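Local coordinates for DegV family protein (Thermus thermophilus, PDB 2DT8) that binds a fatty acid, with palmitic acid held in this structure, and carries a zinc ion at a separate site, at residues 219-232 with 249-261. Numbering follows the deposited sequence.
Sequences AEGRKRIRAYFLYS and GLPVEEALVNELG
Ile-225 to Tyr-231 pairs with Val-252 to Glu-259 as the parallel strands of a beta-alpha-beta unit, through helix 236-247. Strand 252-259 is an outermost strand of a mixed four-stranded sheet. The bonding is parallel, but Glu-253 is an extra residue that shifts the register by one. Phe-229 N to Leu-256 O is short and nearly straight (2.7 Å, 174°). Ile-225 O takes Glu-253 N, and Glu-254 O takes Ala-227 N. Arg-224 grips Glu-253 side-on: NE meets OE1 from above the carboxylate plane, and NH2 reaches the syn lone pair of OE2 at 3.0 Å. Arg-226 NE uses the anti lone pair of that OE2 at 3.1 Å, and its NH1 makes a second salt bridge, to Glu-131. On one sheet face, Phe-229 CE1 lies against Ala-255 CB, under helix 236-247. On the other, Leu-230 CB meets Leu-260 CD2, and Leu-230 touches palmitic acid. Tyr-231 CG sits between backbone N and carbonyl carbon (chi1 66°), swinging the ring over Glu-259, whose CA makes a CH-pi contact (3.9 Å to the centroid). In its place an alanine would probably leave Glu-259 CA without its ring partner. A water joins Tyr-228 OH to Glu-254 OE2, 2.7 Å from each.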
loop_
_atom_site.group_PDB
_atom_site.type_symbol
_atom_site.label_atom_id
_atom_site.label_comp_id
_atom_site.label_asym_id
_atom_site.label_seq_id
_atom_site.Cartn_x
_atom_site.Cartn_y
_atom_site.Cartn_z
ATOM N N ALA A 219 -1.844 17.088 9.653
ATOM C CA ALA A 219 -2.830 17.827 8.860
ATOM C C ALA A 219 -2.767 19.354 8.916
ATOM O O ALA A 219 -3.351 20.028 8.058
ATOM C CB ALA A 219 -4.242 17.370 9.253
ATOM N N GLU A 220 -2.069 19.870 9.822
ATOM C CA GLU A 220 -2.011 21.322 9.992
ATOM C C GLU A 220 -1.738 22.102 8.704
ATOM O O GLU A 220 -0.720 21.903 8.046
ATOM C CB GLU A 220 -0.954 21.673 11.036
ATOM C CG GLU A 220 -1.033 23.098 11.550
ATOM C CD GLU A 220 -2.225 23.305 12.457
ATOM O OE1 GLU A 220 -2.676 22.315 13.069
ATOM O OE2 GLU A 220 -2.704 24.454 12.568
ATOM N N GLY A 221 -2.529 23.149 8.583
ATOM C CA GLY A 221 -2.384 23.998 7.409
ATOM C C GLY A 221 -2.860 23.483 6.059
ATOM O O GLY A 221 -2.810 24.212 5.069
ATOM N N ARG A 222 -3.334 22.244 5.996
ATOM C CA ARG A 222 -3.778 21.680 4.729
ATOM C C ARG A 222 -5.259 21.954 4.464
ATOM O O ARG A 222 -6.108 21.776 5.340
ATOM C CB ARG A 222 -3.486 20.171 4.711
ATOM C CG ARG A 222 -2.005 19.832 4.932
ATOM C CD ARG A 222 -1.790 18.332 5.153
ATOM N NE ARG A 222 -0.487 18.064 5.755
ATOM C CZ ARG A 222 0.650 17.940 5.075
ATOM N NH1 ARG A 222 0.651 18.047 3.754
ATOM N NH2 ARG A 222 1.788 17.720 5.722
ATOM N N LYS A 223 -5.572 22.362 3.194
ATOM C CA LYS A 223 -6.962 22.700 2.881
ATOM C C LYS A 223 -7.807 21.595 2.256
ATOM O O LYS A 223 -9.022 21.748 2.105
ATOM C CB LYS A 223 -7.010 23.902 1.952
ATOM C CG LYS A 223 -6.605 25.190 2.597
ATOM C CD LYS A 223 -6.596 26.285 1.561
ATOM C CE LYS A 223 -7.041 27.580 2.185
ATOM N NZ LYS A 223 -6.983 28.676 1.180
ATOM N N ARG A 224 -7.026 20.603 1.629
ATOM C CA ARG A 224 -7.678 19.487 0.957
ATOM C C ARG A 224 -6.901 18.229 1.283
ATOM O O ARG A 224 -5.732 18.097 0.909
ATOM C CB ARG A 224 -7.680 19.686 -0.555
ATOM C CG ARG A 224 -8.383 20.940 -1.045
ATOM C CD ARG A 224 -8.289 21.025 -2.563
ATOM N NE ARG A 224 -8.943 19.889 -3.209
ATOM C CZ ARG A 224 -8.849 19.599 -4.503
ATOM N NH1 ARG A 224 -8.117 20.360 -5.310
ATOM N NH2 ARG A 224 -9.492 18.549 -4.994
ATOM N N ILE A 225 -7.551 17.301 1.972
ATOM C CA ILE A 225 -6.899 16.055 2.343
ATOM C C ILE A 225 -7.685 14.876 1.793
ATOM O O ILE A 225 -8.916 14.872 1.829
ATOM C CB ILE A 225 -6.825 15.907 3.878
ATOM C CG1 ILE A 225 -6.017 17.064 4.474
ATOM C CG2 ILE A 225 -6.222 14.547 4.237
ATOM C CD1 ILE A 225 -6.106 17.182 5.984
ATOM N N ARG A 226 -6.968 13.891 1.261
ATOM C CA ARG A 226 -7.571 12.666 0.748
ATOM C C ARG A 226 -7.014 11.535 1.604
ATOM O O ARG A 226 -5.799 11.419 1.783
ATOM C CB ARG A 226 -7.212 12.450 -0.724
ATOM C CG ARG A 226 -7.873 13.455 -1.665
ATOM C CD ARG A 226 -7.343 13.344 -3.083
ATOM N NE ARG A 226 -8.121 14.170 -4.009
ATOM C CZ ARG A 226 -7.787 14.397 -5.275
ATOM N NH1 ARG A 226 -6.677 13.872 -5.783
ATOM N NH2 ARG A 226 -8.572 15.148 -6.040
ATOM N N ALA A 227 -7.913 10.720 2.148
ATOM C CA ALA A 227 -7.529 9.616 3.015
ATOM C C ALA A 227 -7.941 8.258 2.442
ATOM O O ALA A 227 -8.954 8.119 1.771
ATOM C CB ALA A 227 -8.135 9.811 4.389
ATOM N N TYR A 228 -7.105 7.264 2.792
ATOM C CA TYR A 228 -7.375 5.942 2.264
ATOM C C TYR A 228 -7.285 4.922 3.442
ATOM O O TYR A 228 -6.232 4.719 4.033
ATOM C CB TYR A 228 -6.330 5.628 1.163
ATOM C CG TYR A 228 -6.473 6.641 0.084
ATOM C CD1 TYR A 228 -5.875 7.890 0.222
ATOM C CD2 TYR A 228 -7.229 6.359 -1.054
ATOM C CE1 TYR A 228 -6.025 8.848 -0.770
ATOM C CE2 TYR A 228 -7.387 7.321 -2.042
ATOM C CZ TYR A 228 -6.795 8.561 -1.900
ATOM O OH TYR A 228 -6.955 9.527 -2.874
ATOM N N PHE A 229 -8.454 4.319 3.717
ATOM C CA PHE A 229 -8.496 3.423 4.856
ATOM C C PHE A 229 -8.379 1.963 4.442
ATOM O O PHE A 229 -8.916 1.549 3.417
ATOM C CB PHE A 229 -9.815 3.641 5.611
ATOM C CG PHE A 229 -9.940 5.019 6.191
ATOM C CD1 PHE A 229 -10.329 6.094 5.391
ATOM C CD2 PHE A 229 -9.611 5.251 7.516
ATOM C CE1 PHE A 229 -10.384 7.385 5.919
ATOM C CE2 PHE A 229 -9.663 6.541 8.055
ATOM C CZ PHE A 229 -10.051 7.607 7.249
ATOM N N LEU A 230 -7.691 1.192 5.275
ATOM C CA LEU A 230 -7.419 -0.214 4.997
ATOM C C LEU A 230 -7.632 -1.120 6.212
ATOM O O LEU A 230 -7.447 -0.724 7.356
ATOM C CB LEU A 230 -5.951 -0.357 4.578
ATOM C CG LEU A 230 -5.571 0.403 3.304
ATOM C CD1 LEU A 230 -4.074 0.685 3.278
ATOM C CD2 LEU A 230 -6.015 -0.413 2.093
ATOM N N TYR A 231 -8.086 -2.342 5.884
ATOM C CA TYR A 231 -8.263 -3.304 6.954
ATOM C C TYR A 231 -8.190 -4.778 6.550
ATOM O O TYR A 231 -8.239 -5.132 5.379
ATOM C CB TYR A 231 -9.705 -3.235 7.558
ATOM C CG TYR A 231 -10.695 -3.666 6.534
ATOM C CD1 TYR A 231 -11.126 -2.767 5.564
ATOM C CD2 TYR A 231 -11.206 -4.964 6.548
ATOM C CE1 TYR A 231 -12.054 -3.160 4.611
ATOM C CE2 TYR A 231 -12.141 -5.355 5.601
ATOM C CZ TYR A 231 -12.568 -4.458 4.639
ATOM O OH TYR A 231 -13.490 -4.843 3.685
ATOM N N SER A 232 -8.042 -5.604 7.602
ATOM C CA SER A 232 -7.994 -7.028 7.335
ATOM C C SER A 232 -8.774 -7.448 8.583
ATOM O O SER A 232 -8.581 -6.926 9.673
ATOM C CB SER A 232 -6.592 -7.779 7.461
ATOM O OG SER A 232 -6.123 -7.648 8.804
ATOM N N GLY A 249 -13.331 17.418 11.914
ATOM C CA GLY A 249 -13.422 18.806 11.513
ATOM C C GLY A 249 -12.311 19.159 10.535
ATOM O O GLY A 249 -12.215 20.300 10.090
ATOM N N LEU A 250 -11.450 18.191 10.221
ATOM C CA LEU A 250 -10.376 18.425 9.254
ATOM C C LEU A 250 -11.037 18.315 7.879
ATOM O O LEU A 250 -12.055 17.636 7.731
ATOM C CB LEU A 250 -9.254 17.397 9.422
ATOM C CG LEU A 250 -8.501 17.550 10.749
ATOM C CD1 LEU A 250 -7.427 16.490 10.869
ATOM C CD2 LEU A 250 -7.886 18.940 10.837
ATOM N N PRO A 251 -10.481 18.985 6.855
ATOM C CA PRO A 251 -11.043 18.960 5.500
ATOM C C PRO A 251 -10.717 17.730 4.651
ATOM O O PRO A 251 -9.989 17.814 3.662
ATOM C CB PRO A 251 -10.508 20.250 4.885
ATOM C CG PRO A 251 -9.147 20.354 5.504
ATOM C CD PRO A 251 -9.364 19.946 6.947
ATOM N N VAL A 252 -11.279 16.589 5.036
ATOM C CA VAL A 252 -11.063 15.328 4.322
ATOM C C VAL A 252 -12.141 15.192 3.248
ATOM O O VAL A 252 -13.313 14.921 3.555
ATOM C CB VAL A 252 -11.129 14.140 5.303
ATOM C CG1 VAL A 252 -10.834 12.830 4.592
ATOM C CG2 VAL A 252 -10.130 14.368 6.425
ATOM N N GLU A 253 -11.693 15.357 2.032
ATOM C CA GLU A 253 -12.640 15.288 0.924
ATOM C C GLU A 253 -12.855 13.912 0.289
ATOM O O GLU A 253 -13.778 13.693 -0.484
ATOM C CB GLU A 253 -12.250 16.271 -0.184
ATOM C CG GLU A 253 -10.862 16.077 -0.768
ATOM C CD GLU A 253 -10.659 16.887 -2.035
ATOM O OE1 GLU A 253 -11.068 18.066 -2.049
ATOM O OE2 GLU A 253 -10.084 16.351 -3.010
ATOM N N GLU A 254 -11.935 13.008 0.673
ATOM C CA GLU A 254 -12.044 11.668 0.130
ATOM C C GLU A 254 -11.657 10.827 1.303
ATOM O O GLU A 254 -10.747 11.111 2.070
ATOM C CB GLU A 254 -11.121 11.595 -1.054
ATOM C CG GLU A 254 -10.987 10.165 -1.550
ATOM C CD GLU A 254 -11.921 9.839 -2.700
ATOM O OE1 GLU A 254 -13.028 10.420 -2.769
ATOM O OE2 GLU A 254 -11.545 8.987 -3.533
ATOM N N ALA A 255 -12.403 9.709 1.365
ATOM C CA ALA A 255 -12.107 8.764 2.424
ATOM C C ALA A 255 -12.464 7.270 2.004
ATOM O O ALA A 255 -13.375 6.628 2.519
ATOM C CB ALA A 255 -12.936 9.028 3.732
ATOM N N LEU A 256 -11.735 6.821 0.986
ATOM C CA LEU A 256 -11.925 5.509 0.371
ATOM C C LEU A 256 -11.549 4.419 1.355
ATOM O O LEU A 256 -10.635 4.606 2.142
ATOM C CB LEU A 256 -11.031 5.394 -0.857
ATOM C CG LEU A 256 -11.069 4.157 -1.747
ATOM C CD1 LEU A 256 -12.448 3.989 -2.382
ATOM C CD2 LEU A 256 -10.014 4.337 -2.824
ATOM N N VAL A 257 -12.246 3.283 1.294
ATOM C CA VAL A 257 -11.992 2.157 2.191
ATOM C C VAL A 257 -11.903 0.870 1.384
ATOM O O VAL A 257 -12.754 0.598 0.542
ATOM C CB VAL A 257 -13.134 1.976 3.225
ATOM C CG1 VAL A 257 -12.769 0.885 4.230
ATOM C CG2 VAL A 257 -13.410 3.289 3.922
ATOM N N ASN A 258 -10.862 0.083 1.624
ATOM C CA ASN A 258 -10.715 -1.189 0.934
ATOM C C ASN A 258 -10.025 -2.156 1.859
ATOM O O ASN A 258 -9.364 -1.765 2.827
ATOM C CB ASN A 258 -9.886 -1.050 -0.359
ATOM C CG ASN A 258 -10.040 -2.256 -1.298
ATOM O OD1 ASN A 258 -10.975 -3.051 -1.167
ATOM N ND2 ASN A 258 -9.136 -2.378 -2.259
ATOM N N GLU A 259 -10.209 -3.433 1.570
ATOM C CA GLU A 259 -9.542 -4.469 2.330
ATOM C C GLU A 259 -8.115 -4.542 1.784
ATOM O O GLU A 259 -7.854 -4.203 0.626
ATOM C CB GLU A 259 -10.236 -5.817 2.113
ATOM C CG GLU A 259 -9.580 -6.956 2.872
ATOM C CD GLU A 259 -10.350 -8.264 2.803
ATOM O OE1 GLU A 259 -11.215 -8.430 1.916
ATOM O OE2 GLU A 259 -10.070 -9.135 3.649
ATOM N N LEU A 260 -7.191 -4.956 2.644
ATOM C CA LEU A 260 -5.807 -5.162 2.248
ATOM C C LEU A 260 -5.780 -6.371 1.325
ATOM O O LEU A 260 -6.625 -7.276 1.440
ATOM C CB LEU A 260 -4.962 -5.521 3.468
ATOM C CG LEU A 260 -4.647 -4.441 4.492
ATOM C CD1 LEU A 260 -4.001 -5.080 5.711
ATOM C CD2 LEU A 260 -3.710 -3.422 3.860
ATOM N N GLY A 261 -4.820 -6.400 0.414
ATOM C CA GLY A 261 -4.686 -7.561 -0.440
ATOM C C GLY A 261 -4.059 -8.703 0.352
ATOM O O GLY A 261 -3.466 -8.498 1.420
HETATM O O HOH W 1 -9.091 9.277 -4.584
#